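Local coordinates for protein uncharacterized N-acetyltransferase D2E76_00625 (Mycobacteroides abscessus, PDB 6YCA) that binds acetyl-coenzyme A and probably transfers its acetyl group to amines, as a GCN5-related N-acetyltransferase of the Eis family that cannot modify aminoglycosides, at residues L60-Y66 with G78-T83; R322-A328 with A401-T405; S153-Y157 with G281-D287; L187-R193 with P227-R232; G129-A133 with D314-A318. Numbering follows the deposited sequence.

Contact 1 (L60-Y66 with G78-T83)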
# COMPACT_ATOMS: atom_id res chain seq x y z
N LEU A 60 -20.23 -29.97 -20.32
CA LEU A 60 -20.54 -29.06 -19.23
C LEU A 60 -21.99 -28.58 -19.23
O LEU A 60 -22.36 -27.77 -18.37
CB LEU A 60 -19.60 -27.85 -19.26
CG LEU A 60 -18.10 -28.18 -19.20
CD1 LEU A 60 -17.26 -26.93 -19.44
CD2 LEU A 60 -17.76 -28.83 -17.87
N LEU A 61 -22.82 -29.05 -20.16
CA LEU A 61 -24.18 -28.58 -20.29
C LEU A 61 -25.18 -29.72 -20.15
O LEU A 61 -24.85 -30.89 -20.37
CB LEU A 61 -24.41 -27.88 -21.64
CG LEU A 61 -23.81 -26.48 -21.80
CD1 LEU A 61 -24.02 -25.96 -23.21
CD2 LEU A 61 -24.46 -25.55 -20.81
N GLU A 62 -26.40 -29.36 -19.78
CA GLU A 62 -27.53 -30.28 -19.79
C GLU A 62 -28.40 -29.89 -20.98
O GLU A 62 -28.94 -28.78 -21.02
CB GLU A 62 -28.34 -30.13 -18.50
CG GLU A 62 -29.60 -30.98 -18.45
CD GLU A 62 -30.28 -30.93 -17.09
OE1 GLU A 62 -31.34 -31.57 -16.94
OE2 GLU A 62 -29.75 -30.27 -16.18
N LEU A 63 -28.53 -30.81 -21.93
CA LEU A 63 -29.19 -30.49 -23.19
C LEU A 63 -30.69 -30.32 -22.99
O LEU A 63 -31.35 -31.13 -22.33
CB LEU A 63 -28.93 -31.57 -24.23
CG LEU A 63 -27.46 -31.84 -24.58
CD1 LEU A 63 -27.36 -32.92 -25.67
CD2 LEU A 63 -26.73 -30.57 -24.99
N GLY A 64 -31.23 -29.24 -23.55
CA GLY A 64 -32.66 -29.01 -23.54
C GLY A 64 -33.13 -27.96 -22.57
O GLY A 64 -34.32 -27.89 -22.27
N ARG A 65 -32.22 -27.12 -22.09
CA ARG A 65 -32.54 -26.11 -21.09
C ARG A 65 -31.93 -24.77 -21.47
O ARG A 65 -32.00 -23.82 -20.68
CB ARG A 65 -32.00 -26.54 -19.73
CG ARG A 65 -32.83 -27.60 -19.01
CD ARG A 65 -32.31 -27.80 -17.59
NE ARG A 65 -33.36 -28.20 -16.66
CZ ARG A 65 -33.99 -27.36 -15.84
NH1 ARG A 65 -33.67 -26.07 -15.84
NH2 ARG A 65 -34.93 -27.81 -15.03
N TYR A 66 -31.33 -24.68 -22.65
CA TYR A 66 -30.60 -23.49 -23.06
C TYR A 66 -31.46 -22.72 -24.05
O TYR A 66 -31.77 -23.21 -25.14
CB TYR A 66 -29.27 -23.90 -23.70
CG TYR A 66 -28.17 -22.87 -23.58
CD1 TYR A 66 -28.43 -21.52 -23.80
CD2 TYR A 66 -26.89 -23.23 -23.18
CE1 TYR A 66 -27.43 -20.58 -23.68
CE2 TYR A 66 -25.89 -22.29 -23.05
CZ TYR A 66 -26.16 -20.97 -23.30
OH TYR A 66 -25.17 -20.02 -23.17
N GLY A 78 -28.46 -15.40 -24.64
CA GLY A 78 -29.01 -16.65 -24.16
C GLY A 78 -29.12 -16.71 -22.65
O GLY A 78 -28.63 -15.83 -21.94
N ALA A 79 -29.78 -17.77 -22.19
CA ALA A 79 -29.95 -18.04 -20.76
C ALA A 79 -30.16 -19.54 -20.60
O ALA A 79 -30.95 -20.14 -21.33
CB ALA A 79 -31.14 -17.27 -20.20
N ASP A 80 -29.44 -20.14 -19.66
CA ASP A 80 -29.42 -21.58 -19.44
C ASP A 80 -29.78 -21.89 -18.00
O ASP A 80 -29.83 -21.01 -17.14
CB ASP A 80 -28.04 -22.16 -19.79
CG ASP A 80 -28.02 -23.68 -19.84
OD1 ASP A 80 -28.77 -24.28 -20.63
OD2 ASP A 80 -27.22 -24.28 -19.10
N SER A 81 -30.03 -23.17 -17.73
CA SER A 81 -30.33 -23.62 -16.38
C SER A 81 -30.02 -25.10 -16.27
O SER A 81 -29.84 -25.80 -17.27
CB SER A 81 -31.78 -23.32 -15.98
OG SER A 81 -32.67 -23.81 -16.96
N TYR A 82 -29.95 -25.58 -15.03
CA TYR A 82 -29.70 -26.98 -14.74
C TYR A 82 -30.81 -27.53 -13.85
O TYR A 82 -31.35 -26.82 -13.00
CB TYR A 82 -28.35 -27.16 -14.02
CG TYR A 82 -27.16 -26.87 -14.90
CD1 TYR A 82 -26.76 -25.56 -15.15
CD2 TYR A 82 -26.44 -27.90 -15.49
CE1 TYR A 82 -25.68 -25.29 -15.97
CE2 TYR A 82 -25.35 -27.64 -16.31
CZ TYR A 82 -24.98 -26.33 -16.54
OH TYR A 82 -23.91 -26.05 -17.35
N THR A 83 -31.13 -28.80 -14.05
CA THR A 83 -32.06 -29.49 -13.17
C THR A 83 -31.39 -29.70 -11.82
O THR A 83 -30.37 -30.39 -11.73
CB THR A 83 -32.44 -30.83 -13.79
OG1 THR A 83 -32.98 -30.62 -15.10
CG2 THR A 83 -33.47 -31.56 -12.94

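Contact 2 (R322-A328 with A401-T405)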
# COMPACT_ATOMS: atom_id res chain seq x y z
N ARG A 322 -41.86 -25.62 2.93
CA ARG A 322 -41.09 -25.29 4.12
C ARG A 322 -41.94 -25.45 5.37
O ARG A 322 -43.17 -25.55 5.31
CB ARG A 322 -40.51 -23.87 4.06
CG ARG A 322 -41.51 -22.74 4.22
CD ARG A 322 -40.81 -21.47 4.68
NE ARG A 322 -40.42 -21.54 6.09
CZ ARG A 322 -39.70 -20.61 6.72
NH1 ARG A 322 -39.29 -19.53 6.07
NH2 ARG A 322 -39.41 -20.76 8.01
N THR A 323 -41.27 -25.52 6.51
CA THR A 323 -41.89 -25.65 7.82
C THR A 323 -41.96 -24.32 8.55
O THR A 323 -41.23 -23.37 8.25
CB THR A 323 -41.15 -26.69 8.65
OG1 THR A 323 -40.24 -26.03 9.54
CG2 THR A 323 -40.43 -27.67 7.76
N TYR A 324 -42.87 -24.25 9.52
CA TYR A 324 -43.10 -23.06 10.33
C TYR A 324 -43.25 -23.47 11.79
O TYR A 324 -43.31 -24.66 12.12
CB TYR A 324 -44.36 -22.32 9.87
CG TYR A 324 -44.38 -22.00 8.39
CD1 TYR A 324 -43.81 -20.83 7.91
CD2 TYR A 324 -44.98 -22.86 7.48
CE1 TYR A 324 -43.82 -20.53 6.57
CE2 TYR A 324 -45.00 -22.57 6.14
CZ TYR A 324 -44.42 -21.40 5.68
OH TYR A 324 -44.44 -21.11 4.34
N THR A 325 -43.33 -22.48 12.67
CA THR A 325 -43.53 -22.74 14.08
C THR A 325 -45.02 -22.83 14.39
O THR A 325 -45.88 -22.42 13.61
CB THR A 325 -42.88 -21.65 14.93
OG1 THR A 325 -43.50 -20.39 14.65
CG2 THR A 325 -41.40 -21.54 14.63
N ASP A 326 -45.34 -23.36 15.57
CA ASP A 326 -46.72 -23.58 15.97
C ASP A 326 -47.37 -22.25 16.38
O ASP A 326 -47.68 -21.99 17.54
CB ASP A 326 -46.81 -24.62 17.08
CG ASP A 326 -46.53 -26.02 16.58
OD1 ASP A 326 -46.84 -26.30 15.40
OD2 ASP A 326 -46.01 -26.84 17.36
N GLY A 327 -47.56 -21.40 15.37
CA GLY A 327 -48.20 -20.12 15.54
C GLY A 327 -49.55 -20.05 14.83
O GLY A 327 -49.98 -20.98 14.16
N ALA A 328 -50.20 -18.91 15.01
CA ALA A 328 -51.46 -18.68 14.33
C ALA A 328 -51.21 -18.29 12.88
O ALA A 328 -50.19 -17.68 12.55
CB ALA A 328 -52.23 -17.57 15.04
N ALA A 401 -42.55 -14.73 13.88
CA ALA A 401 -42.62 -15.89 14.76
C ALA A 401 -42.78 -17.18 13.96
O ALA A 401 -42.20 -18.21 14.31
CB ALA A 401 -43.76 -15.73 15.77
N LEU A 402 -43.55 -17.12 12.87
CA LEU A 402 -43.77 -18.30 12.04
C LEU A 402 -42.53 -18.64 11.23
O LEU A 402 -42.12 -19.80 11.16
CB LEU A 402 -44.95 -18.05 11.10
CG LEU A 402 -46.35 -18.17 11.69
CD1 LEU A 402 -47.40 -17.78 10.66
CD2 LEU A 402 -46.60 -19.58 12.21
N PHE A 403 -41.92 -17.63 10.59
CA PHE A 403 -40.85 -17.84 9.62
C PHE A 403 -39.46 -17.98 10.24
O PHE A 403 -38.51 -18.30 9.51
CB PHE A 403 -40.83 -16.70 8.61
CG PHE A 403 -41.91 -16.79 7.57
CD1 PHE A 403 -43.24 -16.57 7.90
CD2 PHE A 403 -41.60 -17.08 6.25
CE1 PHE A 403 -44.23 -16.65 6.95
CE2 PHE A 403 -42.59 -17.16 5.28
CZ PHE A 403 -43.90 -16.94 5.63
N SER A 404 -39.31 -17.76 11.55
CA SER A 404 -37.99 -17.74 12.17
C SER A 404 -37.27 -19.06 11.98
O SER A 404 -37.89 -20.13 11.97
CB SER A 404 -38.13 -17.45 13.67
OG SER A 404 -38.83 -18.50 14.33
N THR A 405 -35.95 -18.98 11.80
CA THR A 405 -35.07 -20.14 11.69
C THR A 405 -33.85 -19.94 12.58
O THR A 405 -33.48 -18.81 12.91
CB THR A 405 -34.61 -20.39 10.25
OG1 THR A 405 -33.85 -19.27 9.79
CG2 THR A 405 -35.80 -20.61 9.33

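Contact 3 (S153-Y157 with G281-D287)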
# COMPACT_ATOMS: atom_id res chain seq x y z
N SER A 153 -26.58 -15.02 1.96
CA SER A 153 -25.31 -14.32 1.83
C SER A 153 -24.20 -15.21 2.37
O SER A 153 -24.44 -16.13 3.15
CB SER A 153 -25.31 -12.98 2.59
OG SER A 153 -26.30 -12.10 2.07
N SER A 154 -22.98 -14.91 1.94
CA SER A 154 -21.80 -15.66 2.34
C SER A 154 -20.76 -14.72 2.92
O SER A 154 -20.74 -13.52 2.63
CB SER A 154 -21.21 -16.42 1.14
OG SER A 154 -20.62 -15.53 0.21
N ALA A 155 -19.89 -15.27 3.77
CA ALA A 155 -18.86 -14.49 4.44
C ALA A 155 -17.50 -15.13 4.22
O ALA A 155 -17.39 -16.31 3.86
CB ALA A 155 -19.14 -14.33 5.95
N THR A 156 -16.46 -14.32 4.44
CA THR A 156 -15.07 -14.74 4.33
C THR A 156 -14.36 -14.46 5.64
O THR A 156 -14.36 -13.32 6.11
CB THR A 156 -14.37 -13.97 3.22
OG1 THR A 156 -15.14 -14.09 2.02
CG2 THR A 156 -12.98 -14.55 2.99
N TYR A 157 -13.74 -15.48 6.21
CA TYR A 157 -13.06 -15.37 7.49
C TYR A 157 -11.55 -15.51 7.31
O TYR A 157 -11.08 -16.35 6.54
CB TYR A 157 -13.56 -16.45 8.44
CG TYR A 157 -15.05 -16.39 8.67
CD1 TYR A 157 -15.93 -17.00 7.80
CD2 TYR A 157 -15.57 -15.71 9.76
CE1 TYR A 157 -17.29 -16.95 8.00
CE2 TYR A 157 -16.93 -15.65 9.98
CZ TYR A 157 -17.79 -16.28 9.09
OH TYR A 157 -19.15 -16.23 9.30
N GLY A 281 -13.70 -19.35 2.87
CA GLY A 281 -14.63 -18.62 2.03
C GLY A 281 -15.00 -19.36 0.76
O GLY A 281 -14.15 -19.98 0.11
N PRO A 282 -16.28 -19.30 0.38
CA PRO A 282 -17.37 -18.67 1.13
C PRO A 282 -17.88 -19.56 2.25
O PRO A 282 -17.87 -20.78 2.10
CB PRO A 282 -18.45 -18.50 0.07
CG PRO A 282 -18.25 -19.63 -0.83
CD PRO A 282 -16.76 -19.82 -0.92
N ARG A 283 -18.31 -18.96 3.35
CA ARG A 283 -18.85 -19.65 4.51
C ARG A 283 -20.14 -18.97 4.94
O ARG A 283 -20.44 -17.85 4.51
CB ARG A 283 -17.84 -19.63 5.67
CG ARG A 283 -16.59 -20.46 5.43
CD ARG A 283 -16.94 -21.93 5.25
NE ARG A 283 -17.70 -22.46 6.38
CZ ARG A 283 -18.36 -23.61 6.34
NH1 ARG A 283 -18.36 -24.33 5.23
NH2 ARG A 283 -19.03 -24.03 7.40
N PRO A 284 -20.95 -19.64 5.77
CA PRO A 284 -22.17 -18.99 6.27
C PRO A 284 -21.86 -17.74 7.08
O PRO A 284 -20.83 -17.64 7.75
CB PRO A 284 -22.79 -20.07 7.17
CG PRO A 284 -22.26 -21.35 6.66
CD PRO A 284 -20.88 -21.05 6.16
N ILE A 285 -22.77 -16.76 7.00
CA ILE A 285 -22.57 -15.52 7.73
C ILE A 285 -22.70 -15.71 9.24
O ILE A 285 -22.29 -14.84 10.01
CB ILE A 285 -23.49 -14.38 7.23
CG1 ILE A 285 -24.95 -14.67 7.55
CG2 ILE A 285 -23.32 -14.17 5.74
CD1 ILE A 285 -25.88 -13.55 7.19
N ASP A 286 -23.27 -16.83 9.69
CA ASP A 286 -23.38 -17.14 11.11
C ASP A 286 -22.53 -18.35 11.50
O ASP A 286 -22.85 -19.05 12.46
CB ASP A 286 -24.84 -17.35 11.52
CG ASP A 286 -25.48 -18.56 10.84
OD1 ASP A 286 -24.90 -19.11 9.88
OD2 ASP A 286 -26.58 -18.96 11.27
N ASP A 287 -21.44 -18.58 10.77
CA ASP A 287 -20.56 -19.69 11.08
C ASP A 287 -20.00 -19.51 12.48
O ASP A 287 -19.44 -18.45 12.79
CB ASP A 287 -19.41 -19.71 10.07
CG ASP A 287 -18.90 -21.12 9.80
OD1 ASP A 287 -19.49 -22.09 10.31
OD2 ASP A 287 -17.90 -21.25 9.06

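Contact 4 (L187-R193 with P227-R232)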
# COMPACT_ATOMS: atom_id res chain seq x y z
N LEU A 187 -15.86 -37.43 -3.11
CA LEU A 187 -16.28 -36.22 -2.42
C LEU A 187 -17.73 -35.87 -2.73
O LEU A 187 -18.44 -35.34 -1.87
CB LEU A 187 -15.38 -35.05 -2.82
CG LEU A 187 -13.98 -35.07 -2.22
CD1 LEU A 187 -13.22 -33.80 -2.60
CD2 LEU A 187 -14.04 -35.26 -0.72
N ALA A 188 -18.18 -36.15 -3.96
CA ALA A 188 -19.57 -35.91 -4.30
C ALA A 188 -20.51 -36.78 -3.48
O ALA A 188 -21.59 -36.33 -3.09
CB ALA A 188 -19.81 -36.12 -5.79
N ALA A 189 -20.08 -38.01 -3.17
CA ALA A 189 -20.89 -38.88 -2.32
C ALA A 189 -21.01 -38.33 -0.91
O ALA A 189 -22.06 -38.46 -0.27
CB ALA A 189 -20.31 -40.30 -2.32
N ILE A 190 -19.94 -37.71 -0.39
CA ILE A 190 -20.04 -37.09 0.92
C ILE A 190 -20.96 -35.88 0.86
O ILE A 190 -21.80 -35.67 1.75
CB ILE A 190 -18.65 -36.73 1.47
CG1 ILE A 190 -17.74 -37.95 1.55
CG2 ILE A 190 -18.77 -36.09 2.85
CD1 ILE A 190 -16.34 -37.63 2.03
N TYR A 191 -20.83 -35.07 -0.20
CA TYR A 191 -21.67 -33.88 -0.31
C TYR A 191 -23.15 -34.25 -0.47
O TYR A 191 -24.02 -33.50 -0.01
CB TYR A 191 -21.23 -33.00 -1.49
CG TYR A 191 -22.08 -31.76 -1.67
CD1 TYR A 191 -21.83 -30.60 -0.94
CD2 TYR A 191 -23.17 -31.76 -2.54
CE1 TYR A 191 -22.61 -29.47 -1.09
CE2 TYR A 191 -23.96 -30.63 -2.69
CZ TYR A 191 -23.68 -29.49 -1.97
OH TYR A 191 -24.47 -28.38 -2.12
N GLU A 192 -23.43 -35.40 -1.09
CA GLU A 192 -24.81 -35.74 -1.43
C GLU A 192 -25.74 -35.70 -0.22
O GLU A 192 -26.92 -35.37 -0.36
CB GLU A 192 -24.86 -37.11 -2.10
CG GLU A 192 -26.26 -37.59 -2.45
CD GLU A 192 -26.99 -36.62 -3.37
OE1 GLU A 192 -26.32 -35.90 -4.15
OE2 GLU A 192 -28.24 -36.57 -3.29
N ARG A 193 -25.23 -36.01 0.97
CA ARG A 193 -26.06 -35.97 2.17
C ARG A 193 -26.14 -34.58 2.82
O ARG A 193 -26.42 -34.48 4.02
CB ARG A 193 -25.72 -37.10 3.15
CG ARG A 193 -24.27 -37.25 3.54
CD ARG A 193 -24.07 -38.61 4.19
NE ARG A 193 -22.96 -38.64 5.13
CZ ARG A 193 -23.07 -38.45 6.44
NH1 ARG A 193 -24.26 -38.21 6.99
NH2 ARG A 193 -21.99 -38.51 7.20
N PRO A 227 -15.52 -38.91 9.13
CA PRO A 227 -16.65 -39.80 8.82
C PRO A 227 -17.92 -39.09 8.37
O PRO A 227 -18.74 -39.68 7.68
CB PRO A 227 -16.86 -40.55 10.14
CG PRO A 227 -15.49 -40.64 10.72
CD PRO A 227 -14.78 -39.36 10.32
N ASP A 228 -18.08 -37.81 8.73
CA ASP A 228 -19.28 -37.07 8.37
C ASP A 228 -18.97 -35.74 7.69
O ASP A 228 -19.75 -34.78 7.81
CB ASP A 228 -20.18 -36.86 9.59
CG ASP A 228 -20.75 -38.16 10.13
OD1 ASP A 228 -21.20 -38.99 9.32
OD2 ASP A 228 -20.74 -38.35 11.36
N GLY A 229 -17.87 -35.66 6.96
CA GLY A 229 -17.56 -34.45 6.22
C GLY A 229 -16.13 -34.45 5.72
O GLY A 229 -15.38 -35.41 5.93
N TYR A 230 -15.77 -33.35 5.06
CA TYR A 230 -14.42 -33.19 4.52
C TYR A 230 -14.06 -31.71 4.46
O TYR A 230 -14.91 -30.84 4.67
CB TYR A 230 -14.26 -33.86 3.14
CG TYR A 230 -15.02 -33.18 2.02
CD1 TYR A 230 -14.48 -32.09 1.35
CD2 TYR A 230 -16.26 -33.65 1.61
CE1 TYR A 230 -15.17 -31.47 0.32
CE2 TYR A 230 -16.96 -33.03 0.58
CZ TYR A 230 -16.41 -31.94 -0.06
OH TYR A 230 -17.08 -31.32 -1.09
N VAL A 231 -12.80 -31.44 4.14
CA VAL A 231 -12.32 -30.07 3.97
C VAL A 231 -11.20 -30.05 2.94
O VAL A 231 -10.28 -30.88 3.00
CB VAL A 231 -11.88 -29.43 5.31
CG1 VAL A 231 -10.80 -30.26 5.97
CG2 VAL A 231 -11.39 -28.02 5.08
N ARG A 232 -11.29 -29.13 1.98
CA ARG A 232 -10.27 -28.89 0.97
C ARG A 232 -9.58 -27.57 1.26
O ARG A 232 -10.25 -26.57 1.54
CB ARG A 232 -10.90 -28.80 -0.41
CG ARG A 232 -11.20 -30.09 -1.11
CD ARG A 232 -11.98 -29.78 -2.37
NE ARG A 232 -11.28 -28.80 -3.20
CZ ARG A 232 -10.78 -29.06 -4.40
NH1 ARG A 232 -10.91 -30.27 -4.94
NH2 ARG A 232 -10.16 -28.10 -5.09

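Contact 5 (G129-A133 with D314-A318)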
# COMPACT_ATOMS: atom_id res chain seq x y z
N GLY A 129 -42.66 -28.05 -13.56
CA GLY A 129 -43.01 -28.39 -12.20
C GLY A 129 -42.02 -27.94 -11.14
O GLY A 129 -42.16 -28.35 -9.98
N GLU A 130 -41.03 -27.13 -11.50
CA GLU A 130 -40.06 -26.62 -10.54
C GLU A 130 -40.59 -25.35 -9.89
O GLU A 130 -41.23 -24.53 -10.55
CB GLU A 130 -38.72 -26.35 -11.23
CG GLU A 130 -38.01 -27.62 -11.66
CD GLU A 130 -36.83 -27.36 -12.57
OE1 GLU A 130 -36.76 -26.27 -13.18
OE2 GLU A 130 -35.96 -28.25 -12.69
N ILE A 131 -40.32 -25.19 -8.59
CA ILE A 131 -41.00 -24.14 -7.83
C ILE A 131 -40.11 -22.94 -7.53
O ILE A 131 -40.64 -21.85 -7.26
CB ILE A 131 -41.64 -24.65 -6.53
CG1 ILE A 131 -40.73 -25.64 -5.81
CG2 ILE A 131 -42.92 -25.39 -6.85
CD1 ILE A 131 -41.27 -26.00 -4.44
N VAL A 132 -38.79 -23.09 -7.55
CA VAL A 132 -37.87 -21.98 -7.32
C VAL A 132 -36.76 -22.03 -8.36
O VAL A 132 -36.45 -23.08 -8.92
CB VAL A 132 -37.28 -21.97 -5.89
CG1 VAL A 132 -38.38 -21.83 -4.85
CG2 VAL A 132 -36.43 -23.20 -5.63
N ALA A 133 -36.17 -20.86 -8.60
CA ALA A 133 -34.99 -20.72 -9.43
C ALA A 133 -34.03 -19.78 -8.72
O ALA A 133 -34.45 -18.83 -8.05
CB ALA A 133 -35.33 -20.15 -10.82
N ASP A 314 -43.35 -20.93 -8.21
CA ASP A 314 -44.69 -21.28 -7.72
C ASP A 314 -44.72 -20.92 -6.24
O ASP A 314 -44.23 -21.69 -5.40
CB ASP A 314 -45.00 -22.75 -7.95
CG ASP A 314 -46.47 -23.09 -7.75
OD1 ASP A 314 -47.17 -22.36 -7.01
OD2 ASP A 314 -46.94 -24.09 -8.33
N VAL A 315 -45.28 -19.76 -5.91
CA VAL A 315 -45.22 -19.26 -4.54
C VAL A 315 -45.96 -20.18 -3.58
O VAL A 315 -45.46 -20.49 -2.49
CB VAL A 315 -45.74 -17.81 -4.48
CG1 VAL A 315 -45.96 -17.38 -3.03
CG2 VAL A 315 -44.76 -16.87 -5.17
N GLU A 316 -47.16 -20.64 -3.96
CA GLU A 316 -47.94 -21.47 -3.05
C GLU A 316 -47.21 -22.77 -2.72
O GLU A 316 -47.11 -23.16 -1.55
CB GLU A 316 -49.33 -21.75 -3.62
CG GLU A 316 -50.19 -22.64 -2.73
CD GLU A 316 -51.62 -22.79 -3.22
OE1 GLU A 316 -51.88 -22.46 -4.40
OE2 GLU A 316 -52.48 -23.25 -2.44
N ALA A 317 -46.68 -23.44 -3.74
CA ALA A 317 -45.97 -24.70 -3.50
C ALA A 317 -44.69 -24.49 -2.71
O ALA A 317 -44.30 -25.35 -1.92
CB ALA A 317 -45.70 -25.41 -4.82
N ALA A 318 -44.01 -23.35 -2.91
CA ALA A 318 -42.82 -23.06 -2.13
C ALA A 318 -43.17 -22.86 -0.66
O ALA A 318 -42.52 -23.44 0.22
CB ALA A 318 -42.11 -21.83 -2.70

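Contact 1 (L60-Y66 with G78-T83)
Hydrogen bonds dominate the meeting of loop 60-66 with strand 78-83. Tyr82 OH donates to the carbonyl Leu60 O at 2.5 Å. The Glu62 carboxylate takes two bonds from one residue: Thr83 OG1 to Glu62 OE1 at 2.6 Å and, nearly linear, Thr83 N to Glu62 OE2 at 2.9 Å. Arg65 adds two weak bonds, NE to Thr83 OG1 at 2.9 Å and NH1 to Ser81 OG at 2.7 Å. Among charges, Glu62 OE1 lies a long 3.9 Å from Arg65 NE, while the main ionic partner of Arg65 is Glu130, beyond these segments. Apolar and ring contacts are fewer. Asp80 CB sits over the face of the Tyr66 ring, 3.8 Å from its centroid, a CH-pi contact, and Leu61 CD2 approaches Tyr82 CZ at 4.4 Å. Gly64 has phi near 105°, where a side chain would strike the preceding carbonyl, and lets the loop turn back toward the sheet. The loop leads from the helical region into strand 67-70 and is held against strand 75-87, the neighbour of 67-70 and 93-104 in the antiparallel part of the N-terminal GNAT sheet.

Contact 2 (R322-A328 with A401-T405)
Tyr324 directs the edge of its ring at the face of Phe403, with centroids 5.1 Å apart and planes at 69°, a T-shaped pair whose closest atoms are Tyr324 CE1 and Phe403 CZ at 3.7 Å. Trp379 makes another edge-to-face pair with Phe403, and the hydroxyl of Tyr324 bonds to the Leu319 carbonyl. Around this aromatic centre, Thr325 OG1 donates to Ala401 O at 2.6 Å, Thr325 N to Leu402 O at 3.3 Å, and Arg322 NH2 to Phe403 O at 3.0 Å. Phe403 CG lies over one face of the Arg322 guanidinium, with Arg322 NH1 3.4 Å from Phe403 CD2, and Arg322 NE bonds to Thr323 O at 2.9 Å. Leu402 CD2 packs 3.7 Å from Gly327 CA, where a beta carbon would clash. Ser404 makes a weak hydrogen bond to Ser404 of the second subunit. Donors of a sequence-distant loop thus bind the carbonyls of the last three residues of helix 395-403, joining loop and C-terminal helix within the sterol carrier protein-like domain.

Contact 3 (S153-Y157 with G281-D287)
This is an antiparallel strand pairing in the large mixed sheet, where strand 149-160 meets strand 277-284 and joins the first GNAT half of the Eis fold to the second. One hydrogen-bonded pair lies within these segments: Ala155 N donates to Arg283 O at 2.7 Å, and Arg283 N returns a bond to Ala155 O at 2.9 Å. The chain turns a corner at Pro282, after a cis peptide bond, and Tyr157 pairs with Leu280 beyond it; on the other side a type I turn runs from Pro284 to Asp287. Within that turn, Ile285 CG2 touches Ser153 O at 3.4 Å and Ala155 CB at 4.2 Å. On the other edge of strand 149-160 runs strand 299-312, to which Ser154 and Thr156 bond through their backbones. Asp286 accepts a bond from Gln408 N and forms a salt bridge with Arg381 of the second subunit, so the turn also reaches the subunit interface. Arg283 NE and Asp287 OD2, 2.9 Å apart, form a salt bridge between the residue before the turn and its last residue. Beside it, the Tyr157 ring meets Arg283 CB edge-on at 3.6 Å from CE1, and Tyr157 OH donates to Pro284 O at 2.7 Å.

Contact 4 (L187-R193 with P227-R232)
At the start of segment 227-232, Pro227 O lies 3.5 Å from Arg193 NH2. Asp228 follows with the charged contact: its OD1 lies 2.3 Å from Arg193 NH2, a salt bridge with an unusually short modelled distance that should be read with caution. Gly229 opens the strand, and Ile190 CG2 comes to 3.9 Å from its CA, the level at which the helix and strand backbones are nearest. Tyr230 is the main packing residue. Leu187 CD2 stands over its ring face, 3.6 Å from the centroid, in a CH-pi contact, while Ile190 CG2 meets the ring edge at 3.7 Å from CD2. The phenol hydroxyl of Tyr230 bonds to Asp253 on the adjacent strand 248-256. Val231 points away from the helix; Arg232 returns to it, its CD 4.2 Å from Leu187 CD1, while its guanidinium forms salt bridges with Asp214 and Asp252. Helix 187-192 thus lies across strand 229-232 at 126°, with axes 8.6 Å apart, packing helix 184-192 on the sheet of the second GNAT domain. The chemistry grades from an apolar centre, built by Leu187 and Ile190 around one aromatic ring, to an ion pair between Arg193 and Asp228 at the periphery.

Contact 5 (G129-A133 with D314-A318)
Gly129 begins the segment just beyond helix 113-127, which it closes in a Schellman motif with positive phi; at its backbone angles a side chain would jam against the preceding carbonyl. Glu130 turns from segment 314-318 and pairs in a salt bridge with Arg65. Ile131 makes most of the contact. Its carbonyl O accepts from Asp314 N at 3.0 Å, a nearly straight hydrogen bond, and its side chain, aimed at helix 315-321, brings CG2 to 3.5 Å from Asp314 CB and 3.4 Å from Ala317 CB, with CD1 4.0 Å from Ala318 CA. Val132, where strand 132-135 starts, adds a looser touch of CG1 on Ala318 CB at 4.3 Å and also packs on Leu310 and Leu312 of the neighbouring strand 299-312. Ala133 continues the sheet by backbone pairing with Arg311. Opposite Ile131, Asp314 is the N-cap of the helix, and its OD1 accepts a weak capping bond from Ala317 N at 3.5 Å. One backbone bond at the helix start, combined with small alanines that let the branched Ile131 lie close, implies a small, mostly apolar join between the GNAT sheet and helix 315-321 of the sterol carrier protein-like region.

Contacts 1, 3, 4 and 5 all reach the large mixed sheet that runs through both GNAT regions, whereas contact 2 lies in the sterol carrier protein-like domain. Contact 1 closes first along the chain; contact 5 then spans a long loop within which contact 3 is nested, and contact 4 lies inside contact 3. Contact 2 opens last, soon after 314-318. Contacts 1 and 5 have centres about 19 Å apart yet touch, through the Arg65-Glu130 salt bridge. Contacts 1 and 3, centres about 28 Å apart, lie on opposite sides of the chain's centre. Contact 3 joins the two GNAT regions and contact 5 the first to the sterol carrier protein-like domain; the others pack within regions.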